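Local coordinates for uncharacterized protein (Pseudomonas syringae pv. tomato, PDB 3K4I) that is of unknown function but belongs to the aldolase/RraA family and assembles as a trimer with magnesium ions bound to it, at residues 126-130 with 131-135; 171-175 with 176-180; 200-203 with 204-207. All coordinates share one frame; numbering follows the deposited sequence. Where two conformers were deposited one is given.

How the contacts relate
All three contacts are local and follow in series: the end of a short helix (contact 1), a buried beta hairpin (contact 2) and the last turns of helix 186-207 (contact 3). Within one subunit centre-to-centre distances are about 16 Å between contacts 1 and 2, 23 Å between 2 and 3, and 34 Å between 1 and 3. The trimer brings parts of them together in space. Asp126 of contact 1 bonds to Gly175 of contact 2 on a neighbouring subunit. Contact 3 binds magnesium through Glu200 and packs on helix 102-110 of another subunit, whose counterpart in its own chain contact 1 touches. The side chain of Thr127 lies about 6 Å from a bound magnesium ion.

Contact 1. Residues 126-130 with 131-135; sequences DTVIN and CNYPL
Thr127 and Cys131 make the last regular turn of helix 125-130: Cys131 N donates to Thr127 O over 2.8 Å. The thiol of Cys131 folds back beside its own backbone N (chi1 -73°), which brings SG to 3.3 Å from the same Thr127 O and alongside the Thr127 methyl, CG2. Beyond Cys131 the helix breaks off, and its remaining carbonyls need other donors. Val128 O takes a nearly straight bond from Tyr133 N at 3.0 Å. Ile129 O is approached by Asn132 N at 2.9 Å from above the carbonyl plane rather than within it. These two bonds back into the last turn, with positive phi at Asn132 (54°), define a Schellman motif, and asparagine is one of the residues that most readily adopts such a left-handed conformation. Its side chain shares a water with the helix end: the water gives a proton to Ile129 O and accepts one from Asn132 ND2, each over 2.8 Å, so that this carbonyl has two donors. Past the turn the chain runs on into strand 135-137, and Leu135 comes back against Val128. Val128 CG1 reaches Leu135 CB at 3.7 Å, the two branched side chains crossing at about a right angle, and also sits at the edge of the Tyr133 ring. The Tyr133 hydroxyl is hydrogen-bonded to Thr116 OG1, and Asp126 OD2 accepts Gly175 N of a neighbouring subunit.

Contact 2. Residues 171-175 with 176-180; sequences MVCDG and SGCVV
This is a tight beta hairpin in the core of the subunit, where Asp174 and Gly177 close a two-residue type I turn between strands 170-174 and 177-181. The antiparallel ladder has two hydrogen-bonded pairs. Asp174 N donates to Gly177 O, and Gly177 N returns a bond to Asp174 O at 3.0 Å, from above the carbonyl plane; one hydrogen-bonded pair further on, Val172 and Val179 exchange two more, the shorter from Val179 N to Val172 O at 2.9 Å. Asp174 also steadies the turn with its side chain. Its CG stands between the backbone N and the carbonyl carbon (chi1 60°), which carries OD1 over the loop; Ser176 N meets OD1 from above the carboxylate plane at 3.0 Å, which makes an Asx turn. Gly177 has phi of 119°, where a side chain would strike the preceding carbonyl oxygen, so glycine fits. The turn itself meets a neighbouring subunit, whose Ile125 N bonds to Ser176 OG. On one face Cys173 and Cys178, a non-hydrogen-bonded pair, bring SG to SG at 3.5 Å: unlinked thiols in contact, small enough for strands this close. Beside them selenomethionine Met171, bent at chi2 and chi3, lays its CE 3.8 Å from Val180 CG2. Strand 53-63 flanks strand 170-174, and Phe136 of strand 135-137 touches both cysteines. Helix 25-33 covers the face of Val172 and Val179, with Thr25 OG1 bonded to Asp174 OD1.

Contact 3. Residues 200-203 with 204-207; sequences ERRI and IEAI. With MG (magnesium ion), chain E.
Ile204 N to Glu200 O at 2.9 Å is one of four successive i to i+4 backbone bonds, followed by Glu205 N to Arg201 O, Ala206 N to Arg202 O and Ile207 N to Ile203 O. Among the charged side chains, Arg201 and Glu205 run side by side without a salt bridge. Glu205 OE2 rests 3.2 Å from Arg201 CG, on the aliphatic part of the arginine, while Arg201 NE stays 5.1 Å from OE2. A water links their ends, donating to Glu205 OE2 at 2.8 Å and accepting a weak bond from Arg201 NH2. Long polar chains suit this exposed side of the helix. Apolar residues occupy the sheltered sides: Ile203 packs on Leu213 and Ala216 of helix 213-219, and Ile204 meets His106 and Ile207 meets Phe107 of a neighbouring subunit. Metal binding falls to Glu200. Extended beyond CG, its side chain puts OE1 2.4 Å from the magnesium, and four waters at 2.0 to 2.2 Å from the metal and OD2 of Asp102 of that subunit complete six ligands. This is a largely hydrated magnesium site, with one carboxylate from each of two subunits, about two turns before the end of an amphipathic helix.

Contact 1. Residues 126-130 with 131-135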
loop_
_atom_site.group_PDB
_atom_site.type_symbol
_atom_site.label_atom_id
_atom_site.label_comp_id
_atom_site.label_asym_id
_atom_site.label_seq_id
_atom_site.Cartn_x
_atom_site.Cartn_y
_atom_site.Cartn_z
ATOM N N ASP C 126 10.147 8.580 -3.641
ATOM C CA ASP C 126 10.391 8.646 -5.075
ATOM C C ASP C 126 11.837 8.328 -5.449
ATOM O O ASP C 126 12.077 7.652 -6.453
ATOM C CB ASP C 126 9.909 9.987 -5.643
ATOM C CG ASP C 126 8.383 10.096 -5.652
ATOM O OD1 ASP C 126 7.698 9.172 -6.157
ATOM O OD2 ASP C 126 7.860 11.098 -5.132
ATOM N N THR C 127 12.776 8.811 -4.637
ATOM C CA THR C 127 14.213 8.533 -4.807
ATOM C C THR C 127 14.494 7.050 -4.580
ATOM O O THR C 127 15.221 6.394 -5.350
ATOM C CB THR C 127 15.057 9.402 -3.848
ATOM O OG1 THR C 127 14.933 10.769 -4.237
ATOM C CG2 THR C 127 16.535 8.994 -3.890
ATOM N N VAL C 128 13.898 6.521 -3.526
ATOM C CA VAL C 128 14.055 5.118 -3.172
ATOM C C VAL C 128 13.566 4.220 -4.318
ATOM O O VAL C 128 14.259 3.256 -4.715
ATOM C CB VAL C 128 13.302 4.795 -1.876
ATOM C CG1 VAL C 128 13.409 3.347 -1.564
ATOM C CG2 VAL C 128 13.890 5.604 -0.700
ATOM N N ILE C 129 12.397 4.551 -4.862
ATOM C CA ILE C 129 11.859 3.850 -6.029
ATOM C C ILE C 129 12.770 4.017 -7.247
ATOM O O ILE C 129 13.080 3.033 -7.928
ATOM C CB ILE C 129 10.406 4.291 -6.390
ATOM C CG1 ILE C 129 9.444 3.947 -5.245
ATOM C CG2 ILE C 129 9.920 3.598 -7.676
ATOM C CD1 ILE C 129 8.040 4.557 -5.422
ATOM N N ASN C 130 13.199 5.254 -7.507
ATOM C CA ASN C 130 14.036 5.542 -8.672
ATOM C C ASN C 130 15.353 4.784 -8.617
ATOM O O ASN C 130 15.868 4.344 -9.657
ATOM C CB ASN C 130 14.304 7.039 -8.808
ATOM C CG ASN C 130 15.011 7.376 -10.099
ATOM O OD1 ASN C 130 14.528 7.038 -11.180
ATOM N ND2 ASN C 130 16.164 8.028 -9.996
ATOM N N CYS C 131 15.871 4.623 -7.401
ATOM C CA CYS C 131 17.115 3.900 -7.121
ATOM C C CYS C 131 16.921 2.392 -7.028
ATOM O O CYS C 131 17.902 1.655 -6.885
ATOM C CB CYS C 131 17.735 4.382 -5.812
ATOM S SG CYS C 131 18.462 6.024 -5.959
ATOM N N ASN C 132 15.666 1.956 -7.045
ATOM C CA ASN C 132 15.300 0.532 -6.881
ATOM C C ASN C 132 15.910 -0.072 -5.608
ATOM O O ASN C 132 16.414 -1.203 -5.620
ATOM C CB ASN C 132 15.726 -0.298 -8.107
ATOM C CG ASN C 132 14.953 -1.636 -8.220
ATOM O OD1 ASN C 132 15.545 -2.700 -8.470
ATOM N ND2 ASN C 132 13.652 -1.579 -8.036
ATOM N N TYR C 133 15.865 0.693 -4.525
ATOM C CA TYR C 133 16.488 0.298 -3.262
ATOM C C TYR C 133 15.477 -0.489 -2.412
ATOM O O TYR C 133 14.336 -0.058 -2.249
ATOM C CB TYR C 133 16.952 1.523 -2.481
ATOM C CG TYR C 133 17.603 1.149 -1.165
ATOM C CD1 TYR C 133 18.861 0.529 -1.158
ATOM C CD2 TYR C 133 16.994 1.434 0.067
ATOM C CE1 TYR C 133 19.485 0.169 0.007
ATOM C CE2 TYR C 133 17.629 1.078 1.271
ATOM C CZ TYR C 133 18.887 0.447 1.222
ATOM O OH TYR C 133 19.536 0.088 2.387
ATOM N N PRO C 134 15.889 -1.646 -1.865
ATOM C CA PRO C 134 14.947 -2.453 -1.116
ATOM C C PRO C 134 14.599 -1.869 0.269
ATOM O O PRO C 134 15.327 -2.060 1.242
ATOM C CB PRO C 134 15.651 -3.815 -1.021
ATOM C CG PRO C 134 16.662 -3.795 -2.203
ATOM C CD PRO C 134 17.151 -2.381 -2.113
ATOM N N LEU C 135 13.498 -1.130 0.296
ATOM C CA LEU C 135 13.011 -0.471 1.518
ATOM C C LEU C 135 11.741 -1.103 2.002
ATOM O O LEU C 135 10.771 -1.252 1.237
ATOM C CB LEU C 135 12.711 1.015 1.224
ATOM C CG LEU C 135 12.050 1.811 2.368
ATOM C CD1 LEU C 135 13.089 1.901 3.431
ATOM C CD2 LEU C 135 11.671 3.202 1.908
HETATM O O HOH W 1 12.061 0.564 -8.796
#

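Contact 2. Residues 171-175 with 176-180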
loop_
_atom_site.group_PDB
_atom_site.type_symbol
_atom_site.label_atom_id
_atom_site.label_comp_id
_atom_site.label_asym_id
_atom_site.label_seq_id
_atom_site.Cartn_x
_atom_site.Cartn_y
_atom_site.Cartn_z
HETATM N N MSE C 171 18.639 -11.433 7.570
HETATM C CA MSE C 171 17.382 -10.724 7.186
HETATM C C MSE C 171 17.069 -11.058 5.750
HETATM O O MSE C 171 17.960 -10.925 4.858
HETATM C CB MSE C 171 17.558 -9.199 7.262
HETATM C CG MSE C 171 17.937 -8.660 8.619
HETATM SE SE MSE C 171 16.593 -9.058 10.012
HETATM C CE MSE C 171 15.003 -8.206 9.240
ATOM N N VAL C 172 15.835 -11.489 5.496
ATOM C CA VAL C 172 15.397 -11.762 4.115
ATOM C C VAL C 172 14.046 -11.081 3.959
ATOM O O VAL C 172 13.150 -11.233 4.829
ATOM C CB VAL C 172 15.292 -13.248 3.782
ATOM C CG1 VAL C 172 14.873 -13.419 2.272
ATOM C CG2 VAL C 172 16.647 -13.969 4.060
ATOM N N CYS C 173 13.955 -10.247 2.923
ATOM C CA CYS C 173 12.769 -9.430 2.705
ATOM C C CYS C 173 12.389 -9.465 1.248
ATOM O O CYS C 173 13.270 -9.412 0.393
ATOM C CB CYS C 173 13.058 -7.970 3.079
ATOM S SG CYS C 173 13.773 -7.758 4.712
ATOM N N ASP C 174 11.081 -9.520 0.984
ATOM C CA ASP C 174 10.545 -9.448 -0.376
ATOM C C ASP C 174 9.142 -8.847 -0.379
ATOM O O ASP C 174 8.745 -8.167 0.590
ATOM C CB ASP C 174 10.599 -10.838 -1.066
ATOM C CG ASP C 174 9.791 -11.926 -0.336
ATOM O OD1 ASP C 174 8.876 -11.636 0.477
ATOM O OD2 ASP C 174 10.066 -13.114 -0.595
ATOM N N GLY C 175 8.391 -9.070 -1.453
ATOM C CA GLY C 175 7.028 -8.502 -1.548
ATOM C C GLY C 175 6.082 -8.898 -0.423
ATOM O O GLY C 175 5.129 -8.150 -0.101
ATOM N N SER C 176 6.342 -10.050 0.199
ATOM C CA SER C 176 5.494 -10.523 1.292
ATOM C C SER C 176 5.884 -9.959 2.674
ATOM O O SER C 176 5.180 -10.193 3.660
ATOM C CB SER C 176 5.475 -12.060 1.297
ATOM O OG SER C 176 5.004 -12.546 0.041
ATOM N N GLY C 177 6.978 -9.201 2.732
ATOM C CA GLY C 177 7.463 -8.625 3.983
ATOM C C GLY C 177 8.852 -9.078 4.394
ATOM O O GLY C 177 9.665 -9.544 3.542
ATOM N N CYS C 178 9.123 -8.989 5.686
ATOM C CA CYS C 178 10.480 -9.249 6.222
ATOM C C CYS C 178 10.480 -10.386 7.263
ATOM O O CYS C 178 9.615 -10.457 8.153
ATOM C CB CYS C 178 11.043 -8.002 6.872
ATOM S SG CYS C 178 10.790 -6.450 5.914
ATOM N N VAL C 179 11.497 -11.230 7.176
ATOM C CA VAL C 179 11.698 -12.366 8.104
ATOM C C VAL C 179 13.063 -12.244 8.792
ATOM O O VAL C 179 14.075 -11.902 8.138
ATOM C CB VAL C 179 11.636 -13.723 7.367
ATOM C CG1 VAL C 179 11.896 -14.886 8.303
ATOM C CG2 VAL C 179 10.300 -13.915 6.680
ATOM N N VAL C 180 13.087 -12.485 10.106
ATOM C CA VAL C 180 14.330 -12.458 10.912
ATOM C C VAL C 180 14.728 -13.898 11.213
ATOM O O VAL C 180 13.948 -14.670 11.803
ATOM C CB VAL C 180 14.147 -11.755 12.292
ATOM C CG1 VAL C 180 15.470 -11.751 13.085
ATOM C CG2 VAL C 180 13.560 -10.335 12.104
#

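Contact 3. Residues 200-203 with 204-207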
loop_
_atom_site.group_PDB
_atom_site.type_symbol
_atom_site.label_atom_id
_atom_site.label_comp_id
_atom_site.label_asym_id
_atom_site.label_seq_id
_atom_site.Cartn_x
_atom_site.Cartn_y
_atom_site.Cartn_z
ATOM N N GLU C 200 7.304 -28.102 -2.403
ATOM C CA GLU C 200 6.238 -27.258 -2.936
ATOM C C GLU C 200 6.253 -27.161 -4.450
ATOM O O GLU C 200 5.196 -27.091 -5.089
ATOM C CB GLU C 200 6.372 -25.849 -2.409
ATOM C CG GLU C 200 5.812 -25.614 -1.068
ATOM C CD GLU C 200 5.710 -24.131 -0.799
ATOM O OE1 GLU C 200 5.824 -23.315 -1.776
ATOM O OE2 GLU C 200 5.505 -23.791 0.382
ATOM N N ARG C 201 7.454 -27.121 -5.019
ATOM C CA ARG C 201 7.582 -27.052 -6.468
ATOM C C ARG C 201 6.965 -28.297 -7.105
ATOM O O ARG C 201 6.286 -28.202 -8.127
ATOM C CB ARG C 201 9.038 -26.858 -6.880
ATOM C CG ARG C 201 9.280 -26.769 -8.386
ATOM C CD ARG C 201 10.528 -25.950 -8.738
ATOM N NE ARG C 201 11.462 -25.847 -7.621
ATOM C CZ ARG C 201 12.628 -26.487 -7.529
ATOM N NH1 ARG C 201 13.376 -26.314 -6.439
ATOM N NH2 ARG C 201 13.053 -27.291 -8.503
ATOM N N ARG C 202 7.163 -29.451 -6.484
ATOM C CA ARG C 202 6.582 -30.686 -7.019
ATOM C C ARG C 202 5.062 -30.640 -6.863
ATOM O O ARG C 202 4.329 -31.056 -7.746
ATOM C CB ARG C 202 7.169 -31.909 -6.317
ATOM C CG ARG C 202 8.667 -32.098 -6.544
ATOM C CD ARG C 202 9.099 -33.503 -6.154
ATOM N NE ARG C 202 9.201 -33.690 -4.705
ATOM C CZ ARG C 202 10.339 -33.631 -4.012
ATOM N NH1 ARG C 202 10.320 -33.822 -2.696
ATOM N NH2 ARG C 202 11.497 -33.385 -4.632
ATOM N N ILE C 203 4.588 -30.084 -5.747
ATOM C CA ILE C 203 3.153 -29.988 -5.567
ATOM C C ILE C 203 2.521 -29.092 -6.645
ATOM O O ILE C 203 1.494 -29.458 -7.261
ATOM C CB ILE C 203 2.773 -29.545 -4.130
ATOM C CG1 ILE C 203 3.024 -30.690 -3.140
ATOM C CG2 ILE C 203 1.299 -29.119 -4.090
ATOM C CD1 ILE C 203 2.992 -30.232 -1.659
ATOM N N ILE C 204 3.149 -27.944 -6.880
ATOM C CA ILE C 204 2.713 -27.021 -7.920
ATOM C C ILE C 204 2.750 -27.693 -9.293
ATOM O O ILE C 204 1.799 -27.576 -10.083
ATOM C CB ILE C 204 3.575 -25.754 -7.896
ATOM C CG1 ILE C 204 3.125 -24.847 -6.735
ATOM C CG2 ILE C 204 3.502 -25.009 -9.247
ATOM C CD1 ILE C 204 4.148 -23.719 -6.327
ATOM N N GLU C 205 3.850 -28.378 -9.566
ATOM C CA GLU C 205 3.952 -29.104 -10.844
ATOM C C GLU C 205 2.807 -30.112 -11.011
ATOM O O GLU C 205 2.215 -30.231 -12.106
ATOM C CB GLU C 205 5.313 -29.751 -10.978
ATOM C CG GLU C 205 6.404 -28.746 -11.258
ATOM C CD GLU C 205 7.804 -29.251 -10.925
ATOM O OE1 GLU C 205 7.976 -30.423 -10.497
ATOM O OE2 GLU C 205 8.743 -28.434 -11.070
ATOM N N ALA C 206 2.467 -30.795 -9.917
ATOM C CA ALA C 206 1.387 -31.753 -9.943
ATOM C C ALA C 206 0.014 -31.124 -10.216
ATOM O O ALA C 206 -0.730 -31.566 -11.109
ATOM C CB ALA C 206 1.383 -32.594 -8.628
ATOM N N ILE C 207 -0.346 -30.110 -9.433
ATOM C CA ILE C 207 -1.609 -29.438 -9.677
ATOM C C ILE C 207 -1.675 -28.746 -11.044
ATOM O O ILE C 207 -2.763 -28.602 -11.594
ATOM C CB ILE C 207 -2.046 -28.502 -8.529
ATOM C CG1 ILE C 207 -1.105 -27.298 -8.402
ATOM C CG2 ILE C 207 -2.181 -29.313 -7.225
ATOM C CD1 ILE C 207 -1.382 -26.457 -7.147
HETATM MG MG MG E . 6.664 -21.092 -1.876
HETATM O O HOH W 2 5.326 -20.569 -0.512
HETATM O O HOH W 3 11.263 -29.390 -10.489
HETATM O O HOH W 4 8.205 -21.660 -3.274
HETATM O O HOH W 5 7.916 -21.805 -0.293
HETATM O O HOH W 6 7.099 -19.160 -1.926
#